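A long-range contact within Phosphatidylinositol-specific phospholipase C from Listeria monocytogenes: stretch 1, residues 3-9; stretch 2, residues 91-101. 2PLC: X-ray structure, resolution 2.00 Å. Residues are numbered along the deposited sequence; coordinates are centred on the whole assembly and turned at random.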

# COMPACT_ATOMS: atom_id res chain seq x y z
N THR A 3 8.56 -8.28 -13.17
CA THR A 3 7.95 -7.59 -12.03
C THR A 3 6.80 -6.71 -12.51
O THR A 3 5.92 -6.34 -11.73
CB THR A 3 8.99 -6.70 -11.31
OG1 THR A 3 9.58 -5.79 -12.25
CG2 THR A 3 10.07 -7.55 -10.68
N LYS A 4 6.81 -6.38 -13.80
CA LYS A 4 5.78 -5.53 -14.39
C LYS A 4 4.42 -6.24 -14.47
O LYS A 4 3.37 -5.59 -14.46
CB LYS A 4 6.23 -5.05 -15.77
CG LYS A 4 5.34 -3.99 -16.39
CD LYS A 4 6.00 -3.38 -17.61
CE LYS A 4 6.22 -4.42 -18.71
NZ LYS A 4 6.96 -3.84 -19.87
N GLN A 5 4.44 -7.57 -14.54
CA GLN A 5 3.21 -8.36 -14.62
C GLN A 5 3.29 -9.64 -13.80
O GLN A 5 2.82 -10.69 -14.25
CB GLN A 5 2.91 -8.72 -16.08
CG GLN A 5 2.76 -7.52 -17.01
CD GLN A 5 2.29 -7.90 -18.40
OE1 GLN A 5 2.57 -9.00 -18.88
NE2 GLN A 5 1.58 -6.99 -19.05
N TRP A 6 3.84 -9.55 -12.59
CA TRP A 6 3.98 -10.73 -11.75
C TRP A 6 2.68 -11.36 -11.26
O TRP A 6 2.59 -12.58 -11.16
CB TRP A 6 4.92 -10.46 -10.57
CG TRP A 6 4.41 -9.49 -9.52
CD1 TRP A 6 4.54 -8.12 -9.53
CD2 TRP A 6 3.80 -9.82 -8.26
NE1 TRP A 6 4.05 -7.59 -8.35
CE2 TRP A 6 3.59 -8.61 -7.56
CE3 TRP A 6 3.40 -11.02 -7.66
CZ2 TRP A 6 3.01 -8.56 -6.29
CZ3 TRP A 6 2.82 -10.98 -6.40
CH2 TRP A 6 2.64 -9.76 -5.72
N MET A 7 1.67 -10.54 -10.97
CA MET A 7 0.39 -11.06 -10.48
C MET A 7 -0.43 -11.80 -11.54
O MET A 7 -1.25 -12.65 -11.21
CB MET A 7 -0.47 -9.94 -9.88
CG MET A 7 0.16 -9.26 -8.68
SD MET A 7 -0.95 -8.07 -7.94
CE MET A 7 -1.22 -8.79 -6.35
N SER A 8 -0.19 -11.48 -12.81
CA SER A 8 -0.91 -12.12 -13.91
C SER A 8 -0.58 -13.61 -13.98
O SER A 8 -1.38 -14.41 -14.47
CB SER A 8 -0.54 -11.46 -15.23
OG SER A 8 0.82 -11.68 -15.56
N ALA A 9 0.60 -13.98 -13.48
CA ALA A 9 1.06 -15.36 -13.48
C ALA A 9 0.55 -16.18 -12.29
O ALA A 9 0.94 -17.34 -12.11
CB ALA A 9 2.58 -15.40 -13.54
N GLN A 91 -3.48 4.07 -16.08
CA GLN A 91 -2.72 3.79 -17.29
C GLN A 91 -1.92 2.50 -17.14
O GLN A 91 -1.76 1.75 -18.10
CB GLN A 91 -1.79 4.95 -17.63
CG GLN A 91 -2.49 6.15 -18.26
CD GLN A 91 -3.25 5.79 -19.53
OE1 GLN A 91 -2.64 5.47 -20.56
NE2 GLN A 91 -4.57 5.84 -19.47
N PHE A 92 -1.44 2.25 -15.92
CA PHE A 92 -0.66 1.05 -15.64
C PHE A 92 -1.56 -0.18 -15.72
O PHE A 92 -1.17 -1.20 -16.29
CB PHE A 92 -0.02 1.13 -14.26
CG PHE A 92 0.73 -0.11 -13.87
CD1 PHE A 92 2.00 -0.34 -14.38
CD2 PHE A 92 0.16 -1.06 -13.04
CE1 PHE A 92 2.69 -1.50 -14.06
CE2 PHE A 92 0.84 -2.23 -12.71
CZ PHE A 92 2.11 -2.45 -13.23
N LEU A 93 -2.73 -0.09 -15.10
CA LEU A 93 -3.69 -1.20 -15.10
C LEU A 93 -4.27 -1.47 -16.48
O LEU A 93 -4.77 -2.57 -16.74
CB LEU A 93 -4.82 -0.91 -14.12
CG LEU A 93 -4.42 -0.97 -12.65
CD1 LEU A 93 -5.57 -0.53 -11.78
CD2 LEU A 93 -3.96 -2.38 -12.31
N LYS A 94 -4.21 -0.47 -17.35
CA LYS A 94 -4.71 -0.58 -18.71
C LYS A 94 -3.69 -1.34 -19.55
O LYS A 94 -4.04 -2.17 -20.39
CB LYS A 94 -4.93 0.82 -19.30
CG LYS A 94 -5.55 0.84 -20.69
CD LYS A 94 -5.67 2.26 -21.25
CE LYS A 94 -6.64 3.11 -20.43
NZ LYS A 94 -6.84 4.47 -21.04
N LYS A 95 -2.41 -1.07 -19.29
CA LYS A 95 -1.30 -1.69 -20.00
C LYS A 95 -1.05 -3.13 -19.51
O LYS A 95 -0.68 -4.01 -20.28
CB LYS A 95 -0.05 -0.83 -19.81
CG LYS A 95 0.95 -0.87 -20.96
CD LYS A 95 2.38 -0.91 -20.43
CE LYS A 95 2.61 0.16 -19.38
NZ LYS A 95 3.52 -0.35 -18.31
N ASN A 96 -1.24 -3.35 -18.20
CA ASN A 96 -1.04 -4.66 -17.58
C ASN A 96 -2.35 -4.96 -16.84
O ASN A 96 -2.41 -4.86 -15.61
CB ASN A 96 0.12 -4.59 -16.59
CG ASN A 96 1.31 -3.85 -17.16
OD1 ASN A 96 2.13 -4.42 -17.88
ND2 ASN A 96 1.41 -2.56 -16.86
N PRO A 97 -3.39 -5.37 -17.58
CA PRO A 97 -4.74 -5.70 -17.12
C PRO A 97 -4.98 -6.85 -16.14
O PRO A 97 -6.11 -7.04 -15.69
CB PRO A 97 -5.50 -5.90 -18.43
CG PRO A 97 -4.47 -6.52 -19.29
CD PRO A 97 -3.26 -5.66 -19.02
N LYS A 98 -3.96 -7.64 -15.82
CA LYS A 98 -4.16 -8.74 -14.88
C LYS A 98 -3.66 -8.42 -13.47
O LYS A 98 -3.91 -9.19 -12.54
CB LYS A 98 -3.50 -10.03 -15.40
CG LYS A 98 -4.19 -10.65 -16.61
CD LYS A 98 -5.60 -11.13 -16.27
CE LYS A 98 -6.28 -11.76 -17.48
NZ LYS A 98 -7.66 -12.21 -17.16
N GLU A 99 -2.99 -7.29 -13.32
CA GLU A 99 -2.46 -6.86 -12.03
C GLU A 99 -3.55 -6.19 -11.21
O GLU A 99 -4.58 -5.78 -11.74
CB GLU A 99 -1.31 -5.87 -12.23
CG GLU A 99 -0.19 -6.35 -13.12
CD GLU A 99 0.43 -7.65 -12.64
OE1 GLU A 99 1.03 -7.66 -11.55
OE2 GLU A 99 0.31 -8.66 -13.36
N THR A 100 -3.32 -6.10 -9.90
CA THR A 100 -4.25 -5.46 -8.98
C THR A 100 -3.46 -4.59 -8.03
O THR A 100 -2.34 -4.92 -7.64
CB THR A 100 -5.11 -6.48 -8.18
OG1 THR A 100 -5.81 -5.80 -7.13
CG2 THR A 100 -4.25 -7.57 -7.58
N ILE A 101 -4.03 -3.44 -7.68
CA ILE A 101 -3.36 -2.51 -6.79
C ILE A 101 -4.20 -2.22 -5.57
O ILE A 101 -5.41 -2.02 -5.66
CB ILE A 101 -2.99 -1.21 -7.54
CG1 ILE A 101 -1.97 -1.53 -8.64
CG2 ILE A 101 -2.44 -0.15 -6.58
CD1 ILE A 101 -1.62 -0.37 -9.51

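The contact between these two stretches, whose touching residues are at least 88 positions apart, buries 480 Å² and is organised round Glu-99, Met-7 and Lys-4, the three residues most covered by the other stretch.

Glu-99, the centre, closes a type I beta turn that begins at Asn-96, just after the helix ends. Its CA-to-CB bond points sideways, but chi1, chi2 and chi3 near -54°, -57° and -65° fold the side chain so that the carboxylate reaches the backbone of the first stretch. There the phi/psi of residues 6-8 are helical, which sets successive N-H groups close together, and the two carboxylate oxygens collect two of them: Met-7 N donates to Glu-99 OE1 at 3.0 Å, and Ser-8 N to Glu-99 OE2 at 2.9 Å. A carboxylate suits this place because its two acceptors can serve two neighbouring amides at once. Glu-99 OE1 also lies over one face of the Trp-6 ring and is hydrogen-bonded elsewhere. Gln-5 O and Glu-99 OE2, both acceptors, sit 3.3 Å apart without bonding; Gln-5 O accepts from Ser-8 OG at 2.6 Å.

Met-7 points toward the second stretch. With chi1 m and chi2 t, its long, unbranched side chain starts beside the carboxylate, Met-7 CB being 3.2 Å from Glu-99 OE1, and leads away from it to Met-7 SD, 3.4 Å from Thr-100 CG2. The sulfur is both a nonpolar packing surface and a poor acceptor, and it takes a weak hydrogen bond from Thr-100 N, 3.7 Å from Met-7 SD. Thr-100 fits beside it by offering a methyl group there, while its hydroxyl is bonded elsewhere.

Lysine suits position 4 because its methylenes can pack while its amine stays free of the contact. Lys-4 CG lies 3.6 Å from Asn-96 OD1 and Lys-4 CD 4.0 Å from Lys-95 NZ, but Lys-4 NZ is 5.1 Å from Lys-95 NZ. The Lys-4 carbonyl also touches the buried Phe-92 ring, with Lys-4 O 3.6 Å from Phe-92 CZ.

Asn-96 adds a second polar link. Its amide has both a donor and an acceptor: Asn-96 ND2 bonds back to Phe-92 O at 3.0 Å, while Asn-96 OD1 accepts from Gln-5 NE2 at 2.9 Å. Gln-5 is long enough to reach it from a sideways start. Ser-8 CB packs 3.3 Å from Lys-98 CB, with Ser-8 CA and Lys-98 CA 4.8 Å apart; a small side chain is compatible with so close an approach, and the end of Lys-98 leads away.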